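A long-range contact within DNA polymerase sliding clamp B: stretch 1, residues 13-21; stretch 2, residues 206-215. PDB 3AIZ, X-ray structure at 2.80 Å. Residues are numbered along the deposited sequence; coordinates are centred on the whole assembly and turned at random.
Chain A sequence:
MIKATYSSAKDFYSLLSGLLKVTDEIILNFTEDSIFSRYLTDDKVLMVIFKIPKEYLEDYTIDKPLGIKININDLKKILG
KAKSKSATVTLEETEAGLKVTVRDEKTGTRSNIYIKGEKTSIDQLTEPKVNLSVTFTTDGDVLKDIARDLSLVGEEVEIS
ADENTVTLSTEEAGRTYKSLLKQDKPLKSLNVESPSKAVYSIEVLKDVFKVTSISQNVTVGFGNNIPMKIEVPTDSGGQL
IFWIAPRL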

# COMPACT_ATOMS: atom_id res chain seq x y z
N TYR A 13 -2.47 -1.97 27.98
CA TYR A 13 -2.03 -2.84 26.89
C TYR A 13 -0.51 -2.99 26.86
O TYR A 13 0.00 -4.08 26.59
N SER A 14 0.21 -1.91 27.13
CA SER A 14 1.67 -1.95 27.16
C SER A 14 2.16 -2.92 28.23
O SER A 14 3.10 -3.68 28.01
N LEU A 15 1.51 -2.88 29.39
CA LEU A 15 1.86 -3.77 30.49
C LEU A 15 1.70 -5.23 30.07
O LEU A 15 2.63 -6.03 30.22
N LEU A 16 0.53 -5.58 29.56
CA LEU A 16 0.24 -6.95 29.16
C LEU A 16 1.19 -7.46 28.07
O LEU A 16 1.54 -8.64 28.04
N SER A 17 1.61 -6.56 27.19
CA SER A 17 2.51 -6.93 26.10
C SER A 17 3.93 -7.12 26.61
O SER A 17 4.81 -7.57 25.87
N GLY A 18 4.15 -6.78 27.87
CA GLY A 18 5.46 -6.90 28.48
C GLY A 18 5.65 -8.20 29.23
O GLY A 18 6.74 -8.50 29.70
N LEU A 19 4.57 -8.97 29.36
CA LEU A 19 4.63 -10.25 30.05
C LEU A 19 5.45 -11.26 29.24
O LEU A 19 4.94 -11.86 28.29
N LEU A 20 6.71 -11.45 29.63
CA LEU A 20 7.62 -12.33 28.91
C LEU A 20 7.28 -13.80 29.07
O LEU A 20 7.04 -14.28 30.18
N LYS A 21 7.28 -14.53 27.96
CA LYS A 21 7.01 -15.96 27.96
C LYS A 21 5.68 -16.30 28.62
O LYS A 21 5.46 -17.43 29.05
N LYS A 206 18.28 -9.28 28.76
CA LYS A 206 18.04 -8.67 27.46
C LYS A 206 16.54 -8.51 27.20
O LYS A 206 16.06 -7.42 26.91
N ASP A 207 15.81 -9.62 27.31
CA ASP A 207 14.36 -9.61 27.10
C ASP A 207 13.66 -8.58 27.98
O ASP A 207 12.84 -7.80 27.50
N VAL A 208 13.97 -8.60 29.27
CA VAL A 208 13.38 -7.67 30.22
C VAL A 208 13.70 -6.22 29.85
O VAL A 208 12.80 -5.40 29.68
N PHE A 209 14.99 -5.92 29.73
CA PHE A 209 15.44 -4.57 29.39
C PHE A 209 14.72 -4.01 28.17
O PHE A 209 14.30 -2.86 28.16
N LYS A 210 14.59 -4.84 27.14
CA LYS A 210 13.94 -4.43 25.90
C LYS A 210 12.50 -3.98 26.17
O LYS A 210 12.00 -3.05 25.54
N VAL A 211 11.85 -4.65 27.11
CA VAL A 211 10.46 -4.36 27.46
C VAL A 211 10.32 -3.04 28.23
O VAL A 211 9.33 -2.33 28.09
N THR A 212 11.33 -2.72 29.04
CA THR A 212 11.27 -1.54 29.90
C THR A 212 11.23 -0.23 29.13
O THR A 212 11.12 0.84 29.72
N SER A 213 11.33 -0.31 27.80
CA SER A 213 11.33 0.89 26.97
C SER A 213 10.00 1.63 27.02
O SER A 213 9.92 2.81 26.69
N ILE A 214 8.95 0.93 27.44
CA ILE A 214 7.61 1.52 27.53
C ILE A 214 7.52 2.52 28.68
O ILE A 214 6.49 3.18 28.86
N SER A 215 8.58 2.63 29.46
CA SER A 215 8.63 3.56 30.58
C SER A 215 9.78 4.54 30.42
O SER A 215 10.79 4.23 29.80

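Two segments far apart in sequence can pack against each other without a hydrogen bond between them, through a few side chains and a close backbone approach. The contact between residues 13-21 and 206-215 of this sliding clamp subunit illustrates the principle. Nearly 190 residues separate the nearest touching partners, yet the two stretches bury 342 Å² between them, with Leu20, Ile214 and Val211 giving the largest shares.

The second stretch begins as the continuation of a helix, and its first residue, Lys206, lies out of reach. Asp207 is the first to point toward the other segment. Its m rotamer accompanies a contact made through the methylene rather than the carboxylate: Asp207 CB lies 3.7 Å from Leu20 CD1. An acidic residue can thus line an apolar contact with the carbon nearest its backbone. Val208, in the t rotamer, is directed sideways, but Val208 CG2 still comes within 3.6 Å of Leu20 CD1, and the same leucine methyl lies 3.6 Å from the backbone atom Val208 N. Leu20, with chi1 m and chi2 t, therefore rests against both side chain and main chain of the helix, and it has the largest covered area of any residue in the contact.

Phe209 points away and Lys210 is out of reach, as expected when a helix turns its other sides from a neighbour. One turn beyond Asp207, Val211 points in again, also in the t rotamer. Val211 CG2 meets Leu20 CD2 at 3.9 Å, and Val211 CG1 makes the closest approach to Gly18, 3.6 Å from Gly18 CA. This is where the backbones come nearest, with Gly18 CA and Val211 CA 5.7 Å apart, and the absence of a side chain is what permits it: a CB placed ideally on Gly18 would fall 2.9 Å from Val211 CG1, a clash. Gly18 itself belongs to a type I turn running from Leu16 to Leu19.

The 3-10 segment that follows starts with two residues that take no part in the contact. Both use p rotamers to bond back to the preceding helix: Thr212 OG1 donates to Phe209 O at 2.7 Å, and Ser213 OG to Lys210 O at 3.1 Å. Ile214 then restores the inward direction. With chi1 p and chi2 t, it extends Ile214 CD1 to 3.7 Å from Ser14 O and 3.9 Å from Ser14 CB. That carbonyl is not left without a polar partner, since Ser17 OG, in the p rotamer, donates to Ser14 O at 2.8 Å within its own stretch. Ser215 closes the segment out of reach.

The hydroxyls of Ser17, Thr212 and Ser213 bond within their own stretches, while Leu20, Val211 and Ile214 carry most of the packing.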

# COMPACT_ATOMS: atom_id res chain seq x y z
CB TYR A 13 -2.53 -2.30 25.54
CG TYR A 13 -2.04 -3.09 24.35
CD1 TYR A 13 -0.93 -2.67 23.62
CD2 TYR A 13 -2.68 -4.25 23.94
CE1 TYR A 13 -0.48 -3.39 22.53
CE2 TYR A 13 -2.23 -4.98 22.85
CZ TYR A 13 -1.13 -4.54 22.15
OH TYR A 13 -0.69 -5.25 21.06
CB SER A 14 2.25 -0.56 27.40
OG SER A 14 2.17 0.24 26.23
CB LEU A 15 0.99 -3.47 31.71
CG LEU A 15 1.10 -2.03 32.22
CD1 LEU A 15 0.07 -1.74 33.30
CD2 LEU A 15 2.51 -1.74 32.72
CB LEU A 16 -1.21 -7.09 28.70
CG LEU A 16 -2.29 -6.82 29.75
CD1 LEU A 16 -3.67 -6.93 29.13
CD2 LEU A 16 -2.14 -7.78 30.92
CB SER A 17 2.49 -5.86 25.00
OG SER A 17 3.12 -4.67 25.44
CB LEU A 19 3.22 -10.79 30.32
CG LEU A 19 2.31 -9.86 31.12
CD1 LEU A 19 0.97 -10.52 31.40
CD2 LEU A 19 2.97 -9.45 32.43
CB LEU A 20 9.06 -12.08 29.36
CG LEU A 20 9.68 -10.73 28.99
CD1 LEU A 20 11.01 -10.54 29.71
CD2 LEU A 20 9.86 -10.62 27.48
CB LYS A 21 8.14 -16.72 28.67
CG LYS A 21 9.49 -16.64 27.97
CD LYS A 21 10.56 -17.38 28.76
CE LYS A 21 11.92 -17.30 28.08
NZ LYS A 21 11.92 -17.97 26.75
CB LYS A 206 18.67 -9.52 26.36
CG LYS A 206 18.56 -8.93 24.96
CD LYS A 206 18.73 -10.02 23.90
CE LYS A 206 19.93 -10.90 24.20
NZ LYS A 206 20.08 -12.00 23.21
CB ASP A 207 13.78 -11.00 27.36
CG ASP A 207 14.23 -12.03 26.35
OD1 ASP A 207 14.88 -11.64 25.35
OD2 ASP A 207 13.94 -13.23 26.54
CB VAL A 208 13.87 -7.94 31.66
CG1 VAL A 208 13.37 -6.86 32.61
CG2 VAL A 208 13.43 -9.32 32.12
CB PHE A 209 16.95 -4.55 29.18
CG PHE A 209 17.73 -4.32 30.44
CD1 PHE A 209 17.23 -4.71 31.67
CD2 PHE A 209 18.98 -3.71 30.40
CE1 PHE A 209 17.95 -4.50 32.83
CE2 PHE A 209 19.70 -3.50 31.56
CZ PHE A 209 19.19 -3.90 32.77
CB LYS A 210 13.97 -5.57 24.88
CG LYS A 210 13.43 -5.21 23.51
CD LYS A 210 13.67 -6.34 22.52
CE LYS A 210 13.06 -6.04 21.16
NZ LYS A 210 11.57 -5.95 21.22
CB VAL A 211 9.84 -5.50 28.29
CG1 VAL A 211 8.50 -5.08 28.88
CG2 VAL A 211 9.69 -6.75 27.44
CB THR A 212 12.45 -1.50 30.88
OG1 THR A 212 13.66 -1.19 30.17
CG2 THR A 212 12.61 -2.84 31.59
CB SER A 213 11.70 0.54 25.52
OG SER A 213 10.73 -0.30 24.93
CB ILE A 214 6.52 0.45 27.72
CG1 ILE A 214 6.62 -0.17 29.12
CG2 ILE A 214 6.62 -0.62 26.64
CD1 ILE A 214 5.57 -1.23 29.39
CB SER A 215 8.77 2.81 31.90
OG SER A 215 8.88 3.70 33.00